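Local coordinates for maleylpyruvate isomerase (PDB 2V6K), which catalyses the glutathione-dependent isomerisation of maleylpyruvate to fumarylpyruvate in naphthalene degradation, as a homodimeric zeta-class member of the glutathione transferase superfamily, at residues Gly122-Glu125 / Ala126-Asn129; Asn129-Cys132 / Gly133-Ser137. All coordinates share one frame; numbering follows the deposited sequence.

Contact 1 (Gly122-Glu125 / Ala126-Asn129); sequences GADE and AAIN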
ATOM      1  N   GLY A 122      23.549 -10.602   5.410  1.00  5.26           N
ATOM      2  CA  GLY A 122      24.899 -10.342   4.906  1.00  5.13           C
ATOM      3  C   GLY A 122      24.957  -9.900   3.458  1.00  5.75           C
ATOM      4  O   GLY A 122      25.988 -10.060   2.797  1.00  7.13           O
ATOM      5  N   ALA A 123      23.862  -9.325   2.959  1.00  4.70           N
ATOM      6  CA  ALA A 123      23.785  -8.891   1.569  1.00  5.22           C
ATOM      7  C   ALA A 123      24.845  -7.844   1.251  1.00  6.38           C
ATOM      8  O   ALA A 123      24.987  -6.851   1.981  1.00  7.21           O
ATOM      9  CB  ALA A 123      22.394  -8.337   1.273  1.00  5.80           C
ATOM     10  N   ASP A 124      25.585  -8.057   0.167  1.00  5.72           N
ATOM     11  CA  ASP A 124      26.443  -7.000  -0.345  1.00  5.95           C
ATOM     12  C   ASP A 124      25.643  -6.133  -1.311  1.00  6.05           C
ATOM     13  O   ASP A 124      24.458  -6.391  -1.548  1.00  5.28           O
ATOM     14  CB  ASP A 124      27.757  -7.538  -0.942  1.00  6.22           C
ATOM     15  CG  ASP A 124      27.567  -8.383  -2.196  1.00  7.10           C
ATOM     16  OD1 ASP A 124      26.469  -8.435  -2.787  1.00  6.11           O
ATOM     17  OD2 ASP A 124      28.570  -9.005  -2.608  1.00 10.89           O
ATOM     18  N   GLU A 125      26.261  -5.095  -1.853  1.00  6.52           N
ATOM     19  CA  GLU A 125      25.486  -4.136  -2.628  1.00  7.59           C
ATOM     20  C   GLU A 125      24.993  -4.684  -3.957  1.00  6.53           C
ATOM     21  O   GLU A 125      23.936  -4.278  -4.430  1.00  6.81           O
ATOM     22  CB  GLU A 125      26.221  -2.803  -2.783  1.00  9.68           C
ATOM     23  CG  GLU A 125      26.380  -2.035  -1.458  1.00 12.83           C
ATOM     24  CD  GLU A 125      25.093  -1.961  -0.635  1.00 15.36           C
ATOM     25  OE1 GLU A 125      24.067  -1.468  -1.147  1.00 14.11           O
ATOM     26  OE2 GLU A 125      25.111  -2.391   0.539  1.00 17.52           O
ATOM     27  N   ALA A 126      25.725  -5.633  -4.538  1.00  5.72           N
ATOM     28  CA  ALA A 126      25.236  -6.326  -5.725  1.00  5.01           C
ATOM     29  C   ALA A 126      23.949  -7.082  -5.385  1.00  4.88           C
ATOM     30  O   ALA A 126      22.981  -7.049  -6.150  1.00  4.87           O
ATOM     31  CB  ALA A 126      26.298  -7.273  -6.277  1.00  5.87           C
ATOM     32  N   ALA A 127      23.932  -7.742  -4.228  1.00  4.33           N
ATOM     33  CA  ALA A 127      22.742  -8.471  -3.785  1.00  4.06           C
ATOM     34  C   ALA A 127      21.577  -7.525  -3.504  1.00  4.06           C
ATOM     35  O   ALA A 127      20.427  -7.844  -3.818  1.00  4.31           O
ATOM     36  CB  ALA A 127      23.053  -9.311  -2.560  1.00  4.73           C
ATOM     37  N   ILE A 128      21.875  -6.362  -2.924  1.00  4.05           N
ATOM     38  CA  ILE A 128      20.860  -5.329  -2.693  1.00  4.33           C
ATOM     39  C   ILE A 128      20.269  -4.867  -4.020  1.00  4.83           C
ATOM     40  O   ILE A 128      19.048  -4.807  -4.164  1.00  4.88           O
ATOM     41  CB  ILE A 128      21.430  -4.134  -1.884  1.00  4.60           C
ATOM     42  CG1 ILE A 128      21.802  -4.556  -0.450  1.00  5.45           C
ATOM     43  CG2 ILE A 128      20.464  -2.941  -1.892  1.00  5.32           C
ATOM     44  CD1 ILE A 128      20.642  -5.087   0.392  1.00  7.25           C
ATOM     45  N   ASN A 129      21.119  -4.580  -5.001  1.00  5.07           N
ATOM     46  CA  ASN A 129      20.616  -4.154  -6.301  1.00  6.03           C
ATOM     47  C   ASN A 129      19.765  -5.224  -6.978  1.00  4.98           C
ATOM     48  O   ASN A 129      18.753  -4.904  -7.600  1.00  5.53           O
ATOM     49  CB  ASN A 129      21.756  -3.695  -7.215  1.00  6.83           C
ATOM     50  CG  ASN A 129      22.274  -2.310  -6.859  1.00  9.64           C
ATOM     51  OD1 ASN A 129      21.882  -1.719  -5.853  1.00 10.52           O
ATOM     52  ND2 ASN A 129      23.170  -1.789  -7.688  1.00 15.21           N
TER
HETATM   53  O   HOH W   1      23.273  -0.785  -3.620  1.00 26.00           O
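The chain enters helix 125-149 at D124 and E125, whose carbonyls take the N-H groups of I128 and N129, with I128 N 2.9 Å from D124 O. D124 is the N-cap of this helix. Its CG sits between the backbone N and the carbonyl carbon (chi1 66°), which brings the carboxylate back over the helix start. There D124 OD1 accepts from A127 N at 3.0 Å, with an N-H...O angle of 158°. A127 N approaches OD1 almost in line with the C-O bond. The negative carboxylate probably also suits the positive end of the helix dipole. Toward helix 111-121, A123 CB meets the buried I128 through CD1 (3.8 Å); it packs more loosely on A127 CB. F121 of the second subunit packs on A123 and A127, so the cap lies beside the dimer interface. The side chains of E125 and I128 lie next to each other and head in one direction. The E125 chain is bent at chi2, and E125 OE1 is 3.8 Å from I128 CB. E125 OE2 forms a salt bridge with R118 of the preceding helix 111-121. A water bridges the other oxygen to N129, donating to E125 OE1 at 2.7 Å and to N129 OD1 at 2.8 Å.

Contact 2 (Asn129-Cys132 / Gly133-Ser137); sequences NAWC and GTWIS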
ATOM      1  N   ASN A 129      21.119  -4.580  -5.001  1.00  5.07           N
ATOM      2  CA  ASN A 129      20.616  -4.154  -6.301  1.00  6.03           C
ATOM      3  C   ASN A 129      19.765  -5.224  -6.978  1.00  4.98           C
ATOM      4  O   ASN A 129      18.753  -4.904  -7.600  1.00  5.53           O
ATOM      5  CB  ASN A 129      21.756  -3.695  -7.215  1.00  6.83           C
ATOM      6  CG  ASN A 129      22.274  -2.310  -6.859  1.00  9.64           C
ATOM      7  OD1 ASN A 129      21.882  -1.719  -5.853  1.00 10.52           O
ATOM      8  ND2 ASN A 129      23.170  -1.789  -7.688  1.00 15.21           N
ATOM      9  N   ALA A 130      20.162  -6.492  -6.845  1.00  4.31           N
ATOM     10  CA  ALA A 130      19.409  -7.590  -7.457  1.00  4.89           C
ATOM     11  C   ALA A 130      18.033  -7.743  -6.811  1.00  4.74           C
ATOM     12  O   ALA A 130      17.042  -7.989  -7.498  1.00  5.09           O
ATOM     13  CB  ALA A 130      20.196  -8.894  -7.376  1.00  5.83           C
ATOM     14  N   TRP A 131      17.979  -7.587  -5.491  1.00  4.26           N
ATOM     15  CA  TRP A 131      16.717  -7.586  -4.754  1.00  4.15           C
ATOM     16  C   TRP A 131      15.815  -6.474  -5.266  1.00  4.26           C
ATOM     17  O   TRP A 131      14.680  -6.723  -5.682  1.00  4.54           O
ATOM     18  CB  TRP A 131      17.014  -7.400  -3.267  1.00  3.93           C
ATOM     19  CG  TRP A 131      15.852  -7.068  -2.350  1.00  2.94           C
ATOM     20  CD1 TRP A 131      15.342  -5.828  -2.082  1.00  4.01           C
ATOM     21  CD2 TRP A 131      15.120  -7.986  -1.528  1.00  3.20           C
ATOM     22  NE1 TRP A 131      14.317  -5.923  -1.164  1.00  3.93           N
ATOM     23  CE2 TRP A 131      14.175  -7.234  -0.792  1.00  3.92           C
ATOM     24  CE3 TRP A 131      15.176  -9.374  -1.335  1.00  4.35           C
ATOM     25  CZ2 TRP A 131      13.290  -7.825   0.111  1.00  3.88           C
ATOM     26  CZ3 TRP A 131      14.304  -9.958  -0.437  1.00  4.86           C
ATOM     27  CH2 TRP A 131      13.373  -9.186   0.275  1.00  4.67           C
ATOM     28  N   CYS A 132      16.329  -5.250  -5.261  1.00  4.58           N
ATOM     29  CA  CYS A 132      15.508  -4.108  -5.643  1.00  4.60           C
ATOM     30  C   CYS A 132      14.984  -4.233  -7.062  1.00  5.02           C
ATOM     31  O   CYS A 132      13.811  -3.951  -7.320  1.00  4.69           O
ATOM     32  CB  CYS A 132      16.272  -2.801  -5.470  1.00  4.63           C
ATOM     33  SG  CYS A 132      16.604  -2.411  -3.735  1.00  6.02           S
ATOM     34  N   GLY A 133      15.848  -4.673  -7.973  1.00  4.58           N
ATOM     35  CA  GLY A 133      15.463  -4.871  -9.366  1.00  5.08           C
ATOM     36  C   GLY A 133      14.411  -5.949  -9.540  1.00  4.78           C
ATOM     37  O   GLY A 133      13.568  -5.852 -10.424  1.00  5.11           O
ATOM     38  N   THR A 134      14.447  -6.978  -8.702  1.00  4.73           N
ATOM     39  CA  THR A 134      13.438  -8.034  -8.767  1.00  4.80           C
ATOM     40  C   THR A 134      12.036  -7.451  -8.577  1.00  4.29           C
ATOM     41  O   THR A 134      11.132  -7.694  -9.390  1.00  4.81           O
ATOM     42  CB  THR A 134      13.719  -9.143  -7.732  1.00  5.02           C
ATOM     43  OG1 THR A 134      14.994  -9.731  -8.023  1.00  5.57           O
ATOM     44  CG2 THR A 134      12.652 -10.229  -7.773  1.00  6.04           C
ATOM     45  N   TRP A 135      11.858  -6.669  -7.519  1.00  3.66           N
ATOM     46  CA  TRP A 135      10.526  -6.151  -7.207  1.00  4.46           C
ATOM     47  C   TRP A 135      10.110  -5.012  -8.122  1.00  4.32           C
ATOM     48  O   TRP A 135       8.936  -4.922  -8.489  1.00  4.39           O
ATOM     49  CB  TRP A 135      10.394  -5.813  -5.713  1.00  4.76           C
ATOM     50  CG  TRP A 135      11.043  -6.890  -4.900  1.00  4.63           C
ATOM     51  CD1 TRP A 135      12.126  -6.757  -4.084  1.00  4.93           C
ATOM     52  CD2 TRP A 135      10.715  -8.291  -4.910  1.00  4.13           C
ATOM     53  NE1 TRP A 135      12.476  -7.980  -3.560  1.00  4.65           N
ATOM     54  CE2 TRP A 135      11.626  -8.936  -4.050  1.00  3.70           C
ATOM     55  CE3 TRP A 135       9.728  -9.057  -5.549  1.00  4.90           C
ATOM     56  CZ2 TRP A 135      11.594 -10.317  -3.822  1.00  4.64           C
ATOM     57  CZ3 TRP A 135       9.696 -10.436  -5.324  1.00  5.15           C
ATOM     58  CH2 TRP A 135      10.625 -11.048  -4.462  1.00  5.30           C
ATOM     59  N   ILE A 136      11.059  -4.169  -8.512  1.00  4.09           N
ATOM     60  CA  ILE A 136      10.758  -3.101  -9.460  1.00  4.01           C
ATOM     61  C   ILE A 136      10.360  -3.685 -10.813  1.00  4.71           C
ATOM     62  O   ILE A 136       9.354  -3.274 -11.393  1.00  4.92           O
ATOM     63  CB  ILE A 136      11.934  -2.119  -9.602  1.00  4.64           C
ATOM     64  CG1 ILE A 136      12.083  -1.314  -8.311  1.00  4.83           C
ATOM     65  CG2 ILE A 136      11.715  -1.183 -10.791  1.00  4.85           C
ATOM     66  CD1 ILE A 136      13.404  -0.585  -8.171  1.00  5.35           C
ATOM     67  N   SER A 137      11.117  -4.658 -11.315  1.00  4.28           N
ATOM     68  CA  SER A 137      10.797  -5.246 -12.610  0.50  4.46           C
ATOM     69  C   SER A 137       9.447  -5.953 -12.605  1.00  4.81           C
ATOM     70  O   SER A 137       8.688  -5.839 -13.558  1.00  4.61           O
ATOM     71  CB  SER A 137      11.900  -6.192 -13.064  0.50  4.89           C
ATOM     72  OG  SER A 137      13.102  -5.473 -13.257  0.50  3.26           O
TER
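W131 and W135, one helical turn apart, meet edge-to-face. Their five-membered rings have centroids 4.4 Å apart and planes at 80°. The edge of W135 points at the face of W131, and W135 NE1 lies 3.3 Å above the W131 ring, over its centre. W131 CD2 and CE2, the ends of the bond shared by its two rings, are the nearest atoms to it. The W131 indole reaches this place with CG anti to the backbone N (chi1 167°). W131 NE1 donates to I108 O in a loop of the same chain, which should help fix the turn of the ring. The W135 ring comes obliquely up to W131 O, which also takes a long, weak backbone bond from W135 N (3.4 Å). T134 lies beside the pair, and T134 CG2 sits above one face of the W135 ring, displaced toward the rim. The threonine hydroxyl turns back along the helix, and T134 OG1 donates to A130 O at 2.7 Å. T134 N reaches A130 O at 3.0 Å from the opposite face of the carbonyl plane, so two donors grip it. Y116 of the second subunit meets both indoles, edge-to-face with W131 and with planes at about 60° to W135. The arrangement is an i to i+4 aromatic pair on an alpha helix, here at the dimer interface of the all-helical C-terminal domain of a glutathione transferase.

Contact 1 leads from the loop after helix 111-121 into helix 125-149, and contact 2 continues along that helix. They share N129, and their centres are about 11 Å apart. Contact 1 lies at the surface, its centre about 23 Å from that of the chain. Contact 2 is more buried, its centre about 17 Å from that of the chain. Both touch the second subunit. The helix also passes near the glutathione site. The bound dicarboxyethyl glutathione is about 9 Å from the side chain of I128 and about 7 Å from that of W135. Among glutathione-binding residues, the side chain of R178 is about 7 Å from that of N129, and that of I105 about 4 Å from that of I136.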